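Local coordinates for protein GNAT family acetyltransferase (Mycobacterium smegmatis, PDB 6C30) that probably transfers an acetyl group from acetyl-coenzyme A to an amino group, as a RimJ-type N-acetyltransferase of the GNAT family, at residues A8-P11 with G12-D15; G28-P31 with V32-R35. All coordinates share one frame; numbering follows the deposited sequence.

Both contacts are local and come one after the other along the chain. Near the N terminus, interaction 1 (8-11 with 12-15) closes a tight turn in the loop that leads into strand 17-22. The chain then runs out along that strand and back along strand 25-31, its antiparallel partner, and interaction 2 (28-31 with 32-35) marks the exit from the sheet toward helix 37-46. Neither contact encloses the other, yet the hairpin brings them together: Trp13 CH2 lies 3.5 Å from Pro31 CB, and Pro14 packs on the same proline. Residues of both contacts also touch the second subunit, so the N-terminal loop, the sheet and the dimer interface meet here.

Interaction 1: A8-P11 with G12-D15; sequences AVHP and GWPD
His10 and Trp13 hold the two ends of a four-residue turn together with two hydrogen bonds. The backbone bond runs from Trp13 N to His10 O (3.2 Å) and is bent, at 140° about the hydrogen. Alongside it, the imidazole of His10 donates ND1-H to Trp13 O at 2.7 Å. That oxygen lies near the ring plane at the imidazole edge, whereas seen from the acceptor the nitrogen stands above the carbonyl plane. A chi1 of 49°, which places His10 CG between its backbone N and carbonyl carbon, brings ND1 to this oxygen. The indole, its CG anti to the backbone N, leads away from the turn at its far end, while its near edge faces the imidazole in an offset edge-to-face pair: the five-membered ring and the imidazole have centroids 5.8 Å apart and planes at 81°. Pro14, joined through a cis peptide bond, folds back so that its CB sits 4.0 Å above the plane of the Trp13 indole. Farther out, Phe90 meets the indole edge-to-face, His141 NE2 is hydrogen-bonded to Gly12 O, and Ala219 of the second subunit packs on both His10 and Trp13. Pro11 and Gly12, with a positive phi at the glycine, occupy the central positions of a type II beta turn.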
loop_
_atom_site.group_PDB
_atom_site.type_symbol
_atom_site.label_atom_id
_atom_site.label_comp_id
_atom_site.label_asym_id
_atom_site.label_seq_id
_atom_site.Cartn_x
_atom_site.Cartn_y
_atom_site.Cartn_z
ATOM N N ALA A 8 22.976 3.182 -7.795
ATOM C CA ALA A 8 24.324 2.794 -7.415
ATOM C C ALA A 8 24.533 3.184 -5.960
ATOM O O ALA A 8 25.067 2.411 -5.164
ATOM C CB ALA A 8 25.359 3.458 -8.315
ATOM N N VAL A 9 24.081 4.389 -5.623
ATOM C CA VAL A 9 24.274 4.958 -4.298
ATOM C C VAL A 9 23.331 4.335 -3.275
ATOM O O VAL A 9 23.728 4.060 -2.143
ATOM C CB VAL A 9 24.062 6.491 -4.311
ATOM C CG1 VAL A 9 24.263 7.076 -2.919
ATOM C CG2 VAL A 9 25.004 7.148 -5.313
ATOM N N HIS A 10 22.081 4.105 -3.672
ATOM C CA HIS A 10 21.103 3.568 -2.730
ATOM C C HIS A 10 20.273 2.429 -3.315
ATOM O O HIS A 10 19.072 2.567 -3.527
ATOM C CB HIS A 10 20.193 4.694 -2.203
ATOM C CG HIS A 10 19.602 5.578 -3.263
ATOM N ND1 HIS A 10 18.468 5.242 -3.972
ATOM C CD2 HIS A 10 19.957 6.814 -3.690
ATOM C CE1 HIS A 10 18.166 6.219 -4.808
ATOM N NE2 HIS A 10 19.053 7.186 -4.658
ATOM N N PRO A 11 20.911 1.270 -3.541
ATOM C CA PRO A 11 20.193 0.122 -4.101
ATOM C C PRO A 11 19.013 -0.299 -3.223
ATOM O O PRO A 11 19.139 -0.326 -1.998
ATOM C CB PRO A 11 21.263 -0.977 -4.144
ATOM C CG PRO A 11 22.271 -0.561 -3.117
ATOM C CD PRO A 11 22.300 0.930 -3.177
ATOM N N GLY A 12 17.879 -0.608 -3.840
ATOM C CA GLY A 12 16.721 -1.069 -3.101
ATOM C C GLY A 12 15.933 0.050 -2.445
ATOM O O GLY A 12 15.016 -0.218 -1.679
ATOM N N TRP A 13 16.274 1.295 -2.764
ATOM C CA TRP A 13 15.573 2.456 -2.208
ATOM C C TRP A 13 15.300 3.511 -3.280
ATOM O O TRP A 13 16.179 3.806 -4.088
ATOM C CB TRP A 13 16.381 3.092 -1.074
ATOM C CG TRP A 13 15.661 4.264 -0.482
ATOM C CD1 TRP A 13 15.820 5.580 -0.803
ATOM C CD2 TRP A 13 14.628 4.212 0.502
ATOM N NE1 TRP A 13 14.949 6.355 -0.072
ATOM C CE2 TRP A 13 14.212 5.537 0.745
ATOM C CE3 TRP A 13 14.018 3.167 1.207
ATOM C CZ2 TRP A 13 13.219 5.848 1.676
ATOM C CZ3 TRP A 13 13.024 3.477 2.129
ATOM C CH2 TRP A 13 12.637 4.804 2.351
ATOM N N PRO A 14 14.091 4.097 -3.291
ATOM C CA PRO A 14 12.922 3.700 -2.502
ATOM C C PRO A 14 12.257 2.472 -3.105
ATOM O O PRO A 14 12.437 2.186 -4.289
ATOM C CB PRO A 14 12.006 4.929 -2.573
ATOM C CG PRO A 14 12.392 5.626 -3.821
ATOM C CD PRO A 14 13.840 5.321 -4.080
ATOM N N ASP A 15 11.506 1.743 -2.292
ATOM C CA ASP A 15 10.808 0.551 -2.758
ATOM C C ASP A 15 9.731 0.220 -1.748
ATOM O O ASP A 15 9.718 0.776 -0.638
ATOM C CB ASP A 15 11.781 -0.627 -2.924
ATOM C CG ASP A 15 11.309 -1.649 -3.948
ATOM O OD1 ASP A 15 10.172 -1.529 -4.449
ATOM O OD2 ASP A 15 12.084 -2.591 -4.238
#

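Interaction 2: G28-P31 with V32-R35; sequences GLRP and VRMR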
loop_
_atom_site.group_PDB
_atom_site.type_symbol
_atom_site.label_atom_id
_atom_site.label_comp_id
_atom_site.label_asym_id
_atom_site.label_seq_id
_atom_site.Cartn_x
_atom_site.Cartn_y
_atom_site.Cartn_z
ATOM N N GLY A 28 2.695 -4.888 4.919
ATOM C CA GLY A 28 3.647 -4.482 3.904
ATOM C C GLY A 28 4.571 -3.423 4.481
ATOM O O GLY A 28 4.298 -2.872 5.560
ATOM N N LEU A 29 5.670 -3.169 3.773
ATOM C CA LEU A 29 6.609 -2.080 4.092
ATOM C C LEU A 29 6.595 -1.051 2.985
ATOM O O LEU A 29 6.601 -1.408 1.810
ATOM C CB LEU A 29 8.039 -2.597 4.259
ATOM C CG LEU A 29 8.300 -3.719 5.269
ATOM C CD1 LEU A 29 9.791 -4.028 5.355
ATOM C CD2 LEU A 29 7.755 -3.321 6.642
ATOM N N ARG A 30 6.605 0.227 3.348
ATOM C CA ARG A 30 6.773 1.268 2.334
ATOM C C ARG A 30 7.509 2.458 2.957
ATOM O O ARG A 30 7.611 2.547 4.181
ATOM C CB ARG A 30 5.411 1.667 1.723
ATOM C CG ARG A 30 4.315 2.025 2.712
ATOM C CD ARG A 30 4.452 3.456 3.185
ATOM N NE ARG A 30 3.376 3.813 4.102
ATOM C CZ ARG A 30 3.398 4.884 4.892
ATOM N NH1 ARG A 30 4.444 5.705 4.861
ATOM N NH2 ARG A 30 2.377 5.140 5.702
ATOM N N PRO A 31 8.053 3.365 2.124
ATOM C CA PRO A 31 8.861 4.460 2.689
ATOM C C PRO A 31 8.118 5.393 3.642
ATOM O O PRO A 31 6.953 5.701 3.423
ATOM C CB PRO A 31 9.305 5.237 1.445
ATOM C CG PRO A 31 9.341 4.199 0.356
ATOM C CD PRO A 31 8.142 3.318 0.650
ATOM N N VAL A 32 8.793 5.860 4.684
ATOM C CA VAL A 32 8.275 6.972 5.482
ATOM C C VAL A 32 7.939 8.160 4.583
ATOM O O VAL A 32 8.601 8.391 3.561
ATOM C CB VAL A 32 9.279 7.452 6.571
ATOM C CG1 VAL A 32 9.481 6.399 7.657
ATOM C CG2 VAL A 32 10.611 7.857 5.954
ATOM N N ARG A 33 6.921 8.915 4.968
ATOM C CA ARG A 33 6.574 10.112 4.212
ATOM C C ARG A 33 5.999 11.166 5.143
ATOM O O ARG A 33 5.598 10.868 6.285
ATOM C CB ARG A 33 5.596 9.778 3.082
ATOM C CG ARG A 33 4.264 9.254 3.561
ATOM C CD ARG A 33 3.421 8.757 2.373
ATOM N NE ARG A 33 2.268 8.030 2.879
ATOM C CZ ARG A 33 1.865 6.837 2.451
ATOM N NH1 ARG A 33 2.500 6.180 1.483
ATOM N NH2 ARG A 33 0.806 6.294 3.018
ATOM N N MET A 34 5.959 12.409 4.667
ATOM C CA MET A 34 5.530 13.518 5.518
ATOM C C MET A 34 4.116 13.361 6.071
ATOM O O MET A 34 3.851 13.753 7.205
ATOM C CB MET A 34 5.643 14.859 4.762
ATOM C CG MET A 34 7.064 15.222 4.387
ATOM S SD MET A 34 8.068 15.505 5.855
ATOM C CE MET A 34 9.689 15.629 5.143
ATOM N N ARG A 35 3.213 12.768 5.292
ATOM C CA ARG A 35 1.838 12.607 5.739
ATOM C C ARG A 35 1.687 11.617 6.897
ATOM O O ARG A 35 0.604 11.497 7.462
ATOM C CB ARG A 35 0.952 12.171 4.570
ATOM C CG ARG A 35 0.679 13.275 3.552
ATOM C CD ARG A 35 -0.793 13.646 3.575
ATOM N NE ARG A 35 -1.088 14.870 2.836
ATOM C CZ ARG A 35 -1.418 14.910 1.550
ATOM N NH1 ARG A 35 -1.467 13.787 0.833
ATOM N NH2 ARG A 35 -1.688 16.075 0.975
HETATM O O HOH W 1 5.759 6.565 1.094
#
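Arg30 lays its guanidinium flat on that of Arg33, three residues on. From CB the chain turns at once, CG lying between the backbone N and the carbonyl carbon (chi1 51°), and bends again at chi2 before running extended to the head group. Arg30 CD passes 3.8 Å from Arg33 NH1. Arg30 NE forms a salt bridge with Glu93 on the neighbouring strand 88-94 while lying 3.6 Å from Arg33 NH1. At CZ the two groups are face to face: Arg30 CZ and Arg33 CZ are 3.5 Å apart and the planes differ by 10°, although the side chains cross at about a right angle. This is a parallel arginine-arginine stack at the end of strand 25-31, where the chain leaves the sheet of the GNAT fold for helix 37-46. Arg30 NH1 donates to Pro31 O at 2.9 Å and 159°, with the oxygen in the guanidinium plane. It also forms a salt bridge with Asp36, whose OD2 accepts a hydrogen bond from Arg33 N too and which, with Glu93, probably offsets the like charges. Arg30 NH2 lies 3.3 Å from Arg33 NH2, one over the other in the stack; both are donors and no bond forms between them. A water donates to Pro31 O at 2.8 Å and accepts a weak bond from Arg33 NH1. Arg33 NE has a long, weak ion pair with Asp95 of the second subunit.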